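Local coordinates for malonyl-CoA decarboxylase (Rhodopseudomonas palustris, PDB 4KSA), which probably catalyses the decarboxylation of malonyl-CoA to acetyl-CoA, at residues Gly171-Gln176 and Phe219-Leu224; Glu194-Ile199 and Phe265-Asn270; Thr261-Tyr266 and Gln300-Leu305. All coordinates share one frame; numbering follows the deposited sequence.

Interaction 1 (Gly171-Gln176 and Phe219-Leu224)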
loop_
_atom_site.group_PDB
_atom_site.type_symbol
_atom_site.label_atom_id
_atom_site.label_comp_id
_atom_site.label_asym_id
_atom_site.label_seq_id
_atom_site.Cartn_x
_atom_site.Cartn_y
_atom_site.Cartn_z
ATOM N N GLY A 171 12.825 16.289 2.713
ATOM C CA GLY A 171 12.852 14.848 2.910
ATOM C C GLY A 171 11.545 14.106 2.653
ATOM O O GLY A 171 11.559 12.942 2.262
ATOM N N PHE A 172 10.406 14.754 2.874
ATOM C CA PHE A 172 9.133 14.075 2.645
ATOM C C PHE A 172 8.513 14.465 1.337
ATOM O O PHE A 172 7.354 14.130 1.088
ATOM C CB PHE A 172 8.115 14.354 3.757
ATOM C CG PHE A 172 8.536 13.858 5.108
ATOM C CD1 PHE A 172 9.601 12.963 5.239
ATOM C CD2 PHE A 172 7.869 14.292 6.257
ATOM C CE1 PHE A 172 9.999 12.509 6.495
ATOM C CE2 PHE A 172 8.253 13.852 7.508
ATOM C CZ PHE A 172 9.326 12.955 7.634
ATOM N N LEU A 173 9.257 15.182 0.499
ATOM C CA LEU A 173 8.705 15.588 -0.793
ATOM C C LEU A 173 8.696 14.339 -1.666
ATOM O O LEU A 173 9.672 13.607 -1.713
ATOM C CB LEU A 173 9.555 16.687 -1.428
ATOM C CG LEU A 173 8.807 17.429 -2.544
ATOM C CD1 LEU A 173 7.699 18.290 -1.957
ATOM C CD2 LEU A 173 9.779 18.283 -3.324
ATOM N N VAL A 174 7.586 14.084 -2.341
ATOM C CA VAL A 174 7.476 12.897 -3.170
ATOM C C VAL A 174 7.015 13.224 -4.571
ATOM O O VAL A 174 6.088 14.009 -4.758
ATOM C CB VAL A 174 6.496 11.896 -2.559
ATOM C CG1 VAL A 174 6.195 10.782 -3.551
ATOM C CG2 VAL A 174 7.085 11.331 -1.283
ATOM N N LEU A 175 7.681 12.616 -5.553
ATOM C CA LEU A 175 7.351 12.831 -6.950
ATOM C C LEU A 175 6.351 11.778 -7.410
ATOM O O LEU A 175 6.459 10.611 -7.068
ATOM C CB LEU A 175 8.616 12.757 -7.787
ATOM C CG LEU A 175 8.406 12.754 -9.305
ATOM C CD1 LEU A 175 7.931 14.127 -9.788
ATOM C CD2 LEU A 175 9.710 12.368 -9.978
ATOM N N GLN A 176 5.360 12.198 -8.172
ATOM C CA GLN A 176 4.357 11.276 -8.660
ATOM C C GLN A 176 4.050 11.608 -10.106
ATOM O O GLN A 176 4.006 12.778 -10.482
ATOM C CB GLN A 176 3.065 11.372 -7.829
ATOM C CG GLN A 176 3.059 10.476 -6.618
ATOM C CD GLN A 176 3.277 9.033 -7.005
ATOM O OE1 GLN A 176 2.470 8.451 -7.738
ATOM N NE2 GLN A 176 4.382 8.445 -6.538
ATOM N N PHE A 219 4.974 17.133 -7.476
ATOM C CA PHE A 219 5.703 16.966 -6.226
ATOM C C PHE A 219 4.697 17.150 -5.099
ATOM O O PHE A 219 3.985 18.154 -5.038
ATOM C CB PHE A 219 6.840 17.969 -6.127
ATOM C CG PHE A 219 8.056 17.550 -6.891
ATOM C CD1 PHE A 219 8.921 16.598 -6.366
ATOM C CD2 PHE A 219 8.303 18.058 -8.166
ATOM C CE1 PHE A 219 10.016 16.151 -7.103
ATOM C CE2 PHE A 219 9.391 17.616 -8.907
ATOM C CZ PHE A 219 10.249 16.661 -8.376
ATOM N N PHE A 220 4.618 16.152 -4.233
ATOM C CA PHE A 220 3.669 16.175 -3.144
ATOM C C PHE A 220 4.388 16.137 -1.824
ATOM O O PHE A 220 5.447 15.530 -1.702
ATOM C CB PHE A 220 2.732 14.965 -3.235
ATOM C CG PHE A 220 1.839 14.975 -4.443
ATOM C CD1 PHE A 220 0.532 15.439 -4.356
ATOM C CD2 PHE A 220 2.321 14.584 -5.689
ATOM C CE1 PHE A 220 -0.294 15.531 -5.493
ATOM C CE2 PHE A 220 1.500 14.674 -6.845
ATOM C CZ PHE A 220 0.188 15.153 -6.736
ATOM N N HIS A 221 3.818 16.810 -0.835
ATOM C CA HIS A 221 4.370 16.786 0.507
ATOM C C HIS A 221 3.195 16.467 1.440
ATOM O O HIS A 221 2.088 16.957 1.258
ATOM C CB HIS A 221 5.004 18.128 0.862
ATOM C CG HIS A 221 5.812 18.088 2.117
ATOM N ND1 HIS A 221 5.255 17.832 3.352
ATOM C CD2 HIS A 221 7.141 18.254 2.328
ATOM C CE1 HIS A 221 6.205 17.843 4.269
ATOM N NE2 HIS A 221 7.359 18.097 3.675
ATOM N N PRO A 222 3.424 15.607 2.435
ATOM C CA PRO A 222 2.356 15.243 3.373
ATOM C C PRO A 222 1.663 16.416 4.088
ATOM O O PRO A 222 0.524 16.266 4.521
ATOM C CB PRO A 222 3.059 14.285 4.347
ATOM C CG PRO A 222 4.519 14.691 4.274
ATOM C CD PRO A 222 4.711 14.981 2.806
ATOM N N ARG A 223 2.330 17.573 4.211
ATOM C CA ARG A 223 1.732 18.735 4.886
ATOM C C ARG A 223 0.489 19.232 4.176
ATOM O O ARG A 223 -0.411 19.751 4.815
ATOM C CB ARG A 223 2.709 19.913 4.988
ATOM C CG ARG A 223 3.812 19.756 6.002
ATOM C CD ARG A 223 3.297 19.738 7.431
ATOM N NE ARG A 223 4.414 19.621 8.364
ATOM C CZ ARG A 223 4.352 19.940 9.653
ATOM N NH1 ARG A 223 5.428 19.800 10.421
ATOM N NH2 ARG A 223 3.215 20.402 10.167
ATOM N N LEU A 224 0.465 19.104 2.856
ATOM C CA LEU A 224 -0.663 19.529 2.057
ATOM C C LEU A 224 -1.114 18.344 1.235
ATOM O O LEU A 224 -0.773 18.204 0.061
ATOM C CB LEU A 224 -0.271 20.670 1.136
ATOM C CG LEU A 224 0.076 21.982 1.822
ATOM C CD1 LEU A 224 0.467 22.998 0.770
ATOM C CD2 LEU A 224 -1.121 22.475 2.638
#
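Val174 and Phe220 exchange two backbone hydrogen bonds, Val174 N to Phe220 O and Phe220 N to Val174 O, both 2.7 Å, and so form a hydrogen-bonded antiparallel pair at the outer border of the mixed sheet of the C-terminal domain. The next rung, Leu175 with Phe219, is a non-hydrogen-bonded pair, and there the side chains carry the contact. Leu175 CG is anti to the backbone N (chi1 171°), and chi2 of 71° turns CD1 over one face of the Phe219 ring, toward its rim, in a CH-pi contact 3.9 Å from the ring centroid. Leu173 reaches the same ring by another route: its CD2 lies 3.6 Å from Phe219 CD1, the two side chains crossing at about a right angle, while its CD1 touches His221 CB. On the face of Val174 and Phe220, Gln176 uses only its CB, which packs on CE2 and CD2 of the Phe220 ring.

Beyond the Val174-Phe220 pair, Phe172 carries the contact. Its CB stands over one face of the His221 imidazole, 4.1 Å from the centroid, and also meets the pyrrolidine of the next residue, with Pro222 CD 3.6 Å from Phe172 CB. A second shell positions these groups. Helix 284-295 packs on Leu173, Leu175 and Phe219, Phe15 of helix 6-22 meets the Phe172 ring edge-to-face, and Phe172 packs on Pro222 of the second subunit, as Pro222 does on Phe172 of that subunit. The rotation of the His221 ring is restrained from both its nitrogens: NE2 has a weak hydrogen bond with Asn169 O, and Arg223 N donates to His221 ND1 over 3.1 Å, only 5° out of the ring plane.

Interaction 2 (Glu194-Ile199 and Phe265-Asn270)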
loop_
_atom_site.group_PDB
_atom_site.type_symbol
_atom_site.label_atom_id
_atom_site.label_comp_id
_atom_site.label_asym_id
_atom_site.label_seq_id
_atom_site.Cartn_x
_atom_site.Cartn_y
_atom_site.Cartn_z
ATOM N N GLU A 194 -3.053 24.125 -14.703
ATOM C CA GLU A 194 -2.438 23.932 -16.014
ATOM C C GLU A 194 -1.933 25.257 -16.583
ATOM O O GLU A 194 -2.687 26.235 -16.652
ATOM C CB GLU A 194 -3.436 23.290 -16.990
ATOM C CG GLU A 194 -2.896 23.108 -18.418
ATOM C CD GLU A 194 -1.691 22.176 -18.499
ATOM O OE1 GLU A 194 -0.938 22.261 -19.494
ATOM O OE2 GLU A 194 -1.502 21.350 -17.579
ATOM N N GLN A 195 -0.661 25.271 -16.990
ATOM C CA GLN A 195 -0.013 26.465 -17.551
ATOM C C GLN A 195 -0.127 26.580 -19.072
ATOM O O GLN A 195 -0.979 27.304 -19.589
ATOM C CB GLN A 195 1.464 26.489 -17.151
ATOM C CG GLN A 195 1.684 26.529 -15.650
ATOM C CD GLN A 195 0.892 27.641 -14.977
ATOM O OE1 GLN A 195 1.045 28.820 -15.309
ATOM N NE2 GLN A 195 0.041 27.270 -14.027
ATOM N N VAL A 196 0.744 25.876 -19.784
ATOM C CA VAL A 196 0.722 25.893 -21.242
ATOM C C VAL A 196 -0.658 25.521 -21.793
ATOM O O VAL A 196 -1.504 26.391 -22.008
ATOM C CB VAL A 196 1.769 24.918 -21.829
ATOM C CG1 VAL A 196 3.111 25.620 -22.004
ATOM C CG2 VAL A 196 1.920 23.720 -20.905
ATOM N N HIS A 197 -0.876 24.226 -22.010
ATOM C CA HIS A 197 -2.136 23.710 -22.556
ATOM C C HIS A 197 -3.399 24.385 -22.024
ATOM O O HIS A 197 -3.415 24.916 -20.911
ATOM C CB HIS A 197 -2.227 22.204 -22.305
ATOM C CG HIS A 197 -1.067 21.434 -22.851
ATOM N ND1 HIS A 197 -0.784 21.369 -24.198
ATOM C CD2 HIS A 197 -0.106 20.711 -22.229
ATOM C CE1 HIS A 197 0.301 20.641 -24.383
ATOM N NE2 HIS A 197 0.733 20.230 -23.204
ATOM N N THR A 198 -4.454 24.358 -22.837
ATOM C CA THR A 198 -5.746 24.945 -22.477
ATOM C C THR A 198 -6.679 23.821 -22.042
ATOM O O THR A 198 -6.845 22.833 -22.758
ATOM C CB THR A 198 -6.399 25.684 -23.678
ATOM O OG1 THR A 198 -5.520 26.715 -24.153
ATOM C CG2 THR A 198 -7.729 26.306 -23.264
ATOM N N ILE A 199 -7.294 23.966 -20.873
ATOM C CA ILE A 199 -8.188 22.925 -20.391
ATOM C C ILE A 199 -9.488 23.462 -19.789
ATOM O O ILE A 199 -9.477 24.379 -18.960
ATOM C CB ILE A 199 -7.451 22.007 -19.368
ATOM C CG1 ILE A 199 -6.247 21.341 -20.054
ATOM C CG2 ILE A 199 -8.397 20.940 -18.835
ATOM C CD1 ILE A 199 -5.373 20.514 -19.138
ATOM N N PHE A 265 11.538 19.313 -20.945
ATOM C CA PHE A 265 10.774 20.036 -19.950
ATOM C C PHE A 265 10.340 21.312 -20.624
ATOM O O PHE A 265 11.173 22.045 -21.142
ATOM C CB PHE A 265 11.679 20.344 -18.767
ATOM C CG PHE A 265 12.218 19.123 -18.118
ATOM C CD1 PHE A 265 11.409 18.356 -17.292
ATOM C CD2 PHE A 265 13.492 18.672 -18.414
ATOM C CE1 PHE A 265 11.854 17.157 -16.781
ATOM C CE2 PHE A 265 13.950 17.462 -17.905
ATOM C CZ PHE A 265 13.128 16.704 -17.089
ATOM N N TYR A 266 9.050 21.592 -20.639
ATOM C CA TYR A 266 8.630 22.807 -21.296
ATOM C C TYR A 266 7.702 23.631 -20.436
ATOM O O TYR A 266 7.188 24.667 -20.867
ATOM C CB TYR A 266 8.002 22.478 -22.658
ATOM C CG TYR A 266 6.697 21.752 -22.602
ATOM C CD1 TYR A 266 5.494 22.456 -22.504
ATOM C CD2 TYR A 266 6.651 20.355 -22.654
ATOM C CE1 TYR A 266 4.268 21.787 -22.465
ATOM C CE2 TYR A 266 5.426 19.674 -22.611
ATOM C CZ TYR A 266 4.241 20.400 -22.520
ATOM O OH TYR A 266 3.040 19.744 -22.486
ATOM N N SER A 267 7.507 23.163 -19.206
ATOM C CA SER A 267 6.655 23.847 -18.228
ATOM C C SER A 267 6.949 23.387 -16.816
ATOM O O SER A 267 6.876 22.200 -16.528
ATOM C CB SER A 267 5.184 23.589 -18.512
ATOM O OG SER A 267 4.386 24.334 -17.612
ATOM N N ILE A 268 7.295 24.323 -15.942
ATOM C CA ILE A 268 7.566 23.993 -14.545
ATOM C C ILE A 268 6.857 25.040 -13.720
ATOM O O ILE A 268 7.156 26.218 -13.865
ATOM C CB ILE A 268 9.049 24.048 -14.219
ATOM C CG1 ILE A 268 9.787 23.001 -15.035
ATOM C CG2 ILE A 268 9.253 23.778 -12.742
ATOM C CD1 ILE A 268 11.199 22.830 -14.606
ATOM N N SER A 269 5.923 24.632 -12.862
ATOM C CA SER A 269 5.175 25.613 -12.077
ATOM C C SER A 269 4.977 25.338 -10.601
ATOM O O SER A 269 4.797 24.193 -10.199
ATOM C CB SER A 269 3.810 25.856 -12.720
ATOM O OG SER A 269 3.415 24.758 -13.512
ATOM N N ASN A 270 5.039 26.406 -9.799
ATOM C CA ASN A 270 4.823 26.327 -8.353
ATOM C C ASN A 270 3.341 26.625 -8.193
ATOM O O ASN A 270 2.910 27.727 -8.509
ATOM C CB ASN A 270 5.626 27.385 -7.627
ATOM C CG ASN A 270 6.589 26.786 -6.633
ATOM O OD1 ASN A 270 7.631 26.237 -7.017
ATOM N ND2 ASN A 270 6.244 26.869 -5.337
#
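The first torsions of Tyr266 and His197 set their CG atoms so that the rings can approach: Tyr266 CG stands between its own backbone N and carbonyl carbon (chi1 68°), the crowded position, while His197 CG is anti to the carbonyl carbon (chi1 -56°). Their contact ties the loop between helices 184-193 and 202-209 to strand 262-270, a central strand of the mixed sheet in the C-terminal domain, which belongs to the acetyltransferase clan. The hydroxyl of Tyr266 lies near the plane of the imidazole, at its edge, and His197 NE2 and Tyr266 OH share a hydrogen bond modelled at 2.5 Å, a length not to be read closely; either may be the donor. The rings themselves are almost perpendicular, their planes at 86° and their centroids 5.7 Å apart.

Beside this polar link, Val196 approaches the tyrosine from its rim. CG2 comes within 3.4 Å of Tyr266 CE1, near the ring plane, and CG1 also lies in plane at the edge; the same CG2 reaches Ser267 CB. A leucine in place of Tyr266 would probably leave His197 NE2 without its hydroxyl mate and open a gap beside the methyl groups of Val196.

Farther along the strand, Ser267 and Ser269 point toward the loop and receive the aliphatic part of Gln195. The polar end of that glutamine is engaged elsewhere, its NE2 hydrogen-bonding Tyr193 O. The serine hydroxyls likewise have partners in neighbouring strand 230-237: Ser267 OG binds Glu233 OE2, and Ser269 OG makes a weak bond to Phe231 O. Arg208 of helix 202-209 touches both His197 and Tyr266. At the end of the contact, Gln195 CB lies 3.7 Å from Ser267 OG and Gln195 CG 3.3 Å from Ser269 OG.

Interaction 3 (Thr261-Tyr266 and Gln300-Leu305)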
loop_
_atom_site.group_PDB
_atom_site.type_symbol
_atom_site.label_atom_id
_atom_site.label_comp_id
_atom_site.label_asym_id
_atom_site.label_seq_id
_atom_site.Cartn_x
_atom_site.Cartn_y
_atom_site.Cartn_z
ATOM N N THR A 261 13.872 9.875 -27.897
ATOM C CA THR A 261 15.240 9.833 -27.389
ATOM C C THR A 261 15.489 11.008 -26.470
ATOM O O THR A 261 16.399 10.980 -25.631
ATOM C CB THR A 261 16.253 9.970 -28.503
ATOM O OG1 THR A 261 15.904 11.109 -29.303
ATOM C CG2 THR A 261 16.295 8.706 -29.346
ATOM N N THR A 262 14.689 12.053 -26.657
ATOM C CA THR A 262 14.812 13.275 -25.869
ATOM C C THR A 262 13.612 13.542 -24.967
ATOM O O THR A 262 12.450 13.314 -25.338
ATOM C CB THR A 262 14.968 14.518 -26.773
ATOM O OG1 THR A 262 15.753 14.179 -27.917
ATOM C CG2 THR A 262 15.667 15.635 -26.026
ATOM N N ALA A 263 13.919 14.036 -23.777
ATOM C CA ALA A 263 12.902 14.402 -22.814
ATOM C C ALA A 263 12.993 15.922 -22.711
ATOM O O ALA A 263 14.041 16.458 -22.334
ATOM C CB ALA A 263 13.200 13.755 -21.466
ATOM N N VAL A 264 11.924 16.625 -23.066
ATOM C CA VAL A 264 11.985 18.065 -22.971
ATOM C C VAL A 264 10.982 18.770 -22.021
ATOM O O VAL A 264 9.763 18.813 -22.237
ATOM C CB VAL A 264 11.939 18.693 -24.375
ATOM C CG1 VAL A 264 10.816 18.103 -25.175
ATOM C CG2 VAL A 264 11.785 20.200 -24.259
ATOM N N PHE A 265 11.538 19.313 -20.945
ATOM C CA PHE A 265 10.774 20.036 -19.950
ATOM C C PHE A 265 10.340 21.312 -20.624
ATOM O O PHE A 265 11.173 22.045 -21.142
ATOM C CB PHE A 265 11.679 20.344 -18.767
ATOM C CG PHE A 265 12.218 19.123 -18.118
ATOM C CD1 PHE A 265 11.409 18.356 -17.292
ATOM C CD2 PHE A 265 13.492 18.672 -18.414
ATOM C CE1 PHE A 265 11.854 17.157 -16.781
ATOM C CE2 PHE A 265 13.950 17.462 -17.905
ATOM C CZ PHE A 265 13.128 16.704 -17.089
ATOM N N TYR A 266 9.050 21.592 -20.639
ATOM C CA TYR A 266 8.630 22.807 -21.296
ATOM C C TYR A 266 7.702 23.631 -20.436
ATOM O O TYR A 266 7.188 24.667 -20.867
ATOM C CB TYR A 266 8.002 22.478 -22.658
ATOM C CG TYR A 266 6.697 21.752 -22.602
ATOM C CD1 TYR A 266 5.494 22.456 -22.504
ATOM C CD2 TYR A 266 6.651 20.355 -22.654
ATOM C CE1 TYR A 266 4.268 21.787 -22.465
ATOM C CE2 TYR A 266 5.426 19.674 -22.611
ATOM C CZ TYR A 266 4.241 20.400 -22.520
ATOM O OH TYR A 266 3.040 19.744 -22.486
ATOM N N GLN A 300 18.201 9.531 -23.955
ATOM C CA GLN A 300 19.555 9.914 -23.524
ATOM C C GLN A 300 19.750 11.388 -23.186
ATOM O O GLN A 300 20.527 11.728 -22.295
ATOM C CB GLN A 300 20.591 9.548 -24.604
ATOM C CG GLN A 300 20.627 8.083 -25.026
ATOM C CD GLN A 300 20.950 7.153 -23.876
ATOM O OE1 GLN A 300 22.027 7.229 -23.272
ATOM N NE2 GLN A 300 20.011 6.267 -23.563
ATOM N N THR A 301 19.070 12.265 -23.915
ATOM C CA THR A 301 19.220 13.697 -23.668
ATOM C C THR A 301 18.085 14.325 -22.853
ATOM O O THR A 301 16.894 14.143 -23.153
ATOM C CB THR A 301 19.370 14.477 -24.998
ATOM O OG1 THR A 301 18.152 14.384 -25.748
ATOM C CG2 THR A 301 20.531 13.904 -25.827
ATOM N N PHE A 302 18.478 15.065 -21.819
ATOM C CA PHE A 302 17.525 15.741 -20.952
ATOM C C PHE A 302 17.732 17.248 -21.035
ATOM O O PHE A 302 18.671 17.809 -20.464
ATOM C CB PHE A 302 17.674 15.207 -19.531
ATOM C CG PHE A 302 17.371 13.744 -19.426
ATOM C CD1 PHE A 302 18.397 12.805 -19.398
ATOM C CD2 PHE A 302 16.051 13.297 -19.433
ATOM C CE1 PHE A 302 18.117 11.439 -19.383
ATOM C CE2 PHE A 302 15.759 11.928 -19.417
ATOM C CZ PHE A 302 16.797 11.000 -19.393
ATOM N N VAL A 303 16.823 17.890 -21.759
ATOM C CA VAL A 303 16.900 19.322 -22.018
ATOM C C VAL A 303 15.578 20.049 -21.803
ATOM O O VAL A 303 14.515 19.442 -21.882
ATOM C CB VAL A 303 17.306 19.549 -23.486
ATOM C CG1 VAL A 303 16.138 19.161 -24.414
ATOM C CG2 VAL A 303 17.701 20.987 -23.697
ATOM N N THR A 304 15.632 21.355 -21.563
ATOM C CA THR A 304 14.396 22.120 -21.379
ATOM C C THR A 304 14.175 23.073 -22.550
ATOM O O THR A 304 14.985 23.139 -23.462
ATOM C CB THR A 304 14.432 22.973 -20.097
ATOM O OG1 THR A 304 15.263 24.118 -20.312
ATOM C CG2 THR A 304 14.997 22.171 -18.939
ATOM N N LEU A 305 13.060 23.786 -22.524
ATOM C CA LEU A 305 12.737 24.793 -23.533
ATOM C C LEU A 305 12.088 25.875 -22.685
ATOM O O LEU A 305 10.870 26.080 -22.703
ATOM C CB LEU A 305 11.744 24.288 -24.581
ATOM C CG LEU A 305 11.897 24.919 -25.975
ATOM C CD1 LEU A 305 10.574 24.866 -26.714
ATOM C CD2 LEU A 305 12.347 26.367 -25.863
#
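Ala263, Val303 and Phe265 link the two strands by the staggered hydrogen bonds of a parallel pair. Ala263 N donates to Thr301 O over 3.0 Å, Val303 N to Ala263 O, Phe265 N to Val303 O, and Leu305 N to Phe265 O over 2.9 Å; the N-terminal end is looser, Gln300 N and Thr301 N making only weak bonds to Thr261 O. CA-H...O contacts reinforce the ladder, the shortest joining Val264 CA and Val303 O at 3.1 Å.

Apolar contacts fall on both faces. On one, Ala263 CB sits 3.5 Å from Phe302 CD2, while Phe265 CB meets Thr304 CG2 at 3.8 Å, the two side chains running obliquely to each other. On the face of Val264 and Val303, Val264 CB lies 4.2 Å from Val303 CG1; past the strand end Val264 CG2 is 4.1 Å from Leu305 CB, these side chains lying side by side and pointing the same way.

The strands belong to a beta-alpha-beta unit whose helix 284-295 packs on Phe265 and Phe302. Strand 230-237 flanks strand 262-270, where Thr261 and Thr262 both face Thr237 in a classic beta bulge, and strand 411-416 lies beyond strand 301-304.

How the interactions relate
All three contacts reach one mixed sheet of the C-terminal domain. Interaction 1 joins strand 174-178, outermost within the chain, to strand 214-220; strand 230-237 then separates it from strand 262-270, which interactions 2 and 3 share. Both include Phe265 and Tyr266 in their segments, but Tyr266 alone touches across both contacts: one brings a loop onto the strand, the other pairs it with strand 301-304, their centres about 15 Å apart. Interaction 1 lies about 19 Å, centre to centre, from interaction 2 and about 24 Å from interaction 3, touching neither. Helix 284-295 packs on touching residues of interactions 1 and 3. None lies at the magnesium site known to involve His162.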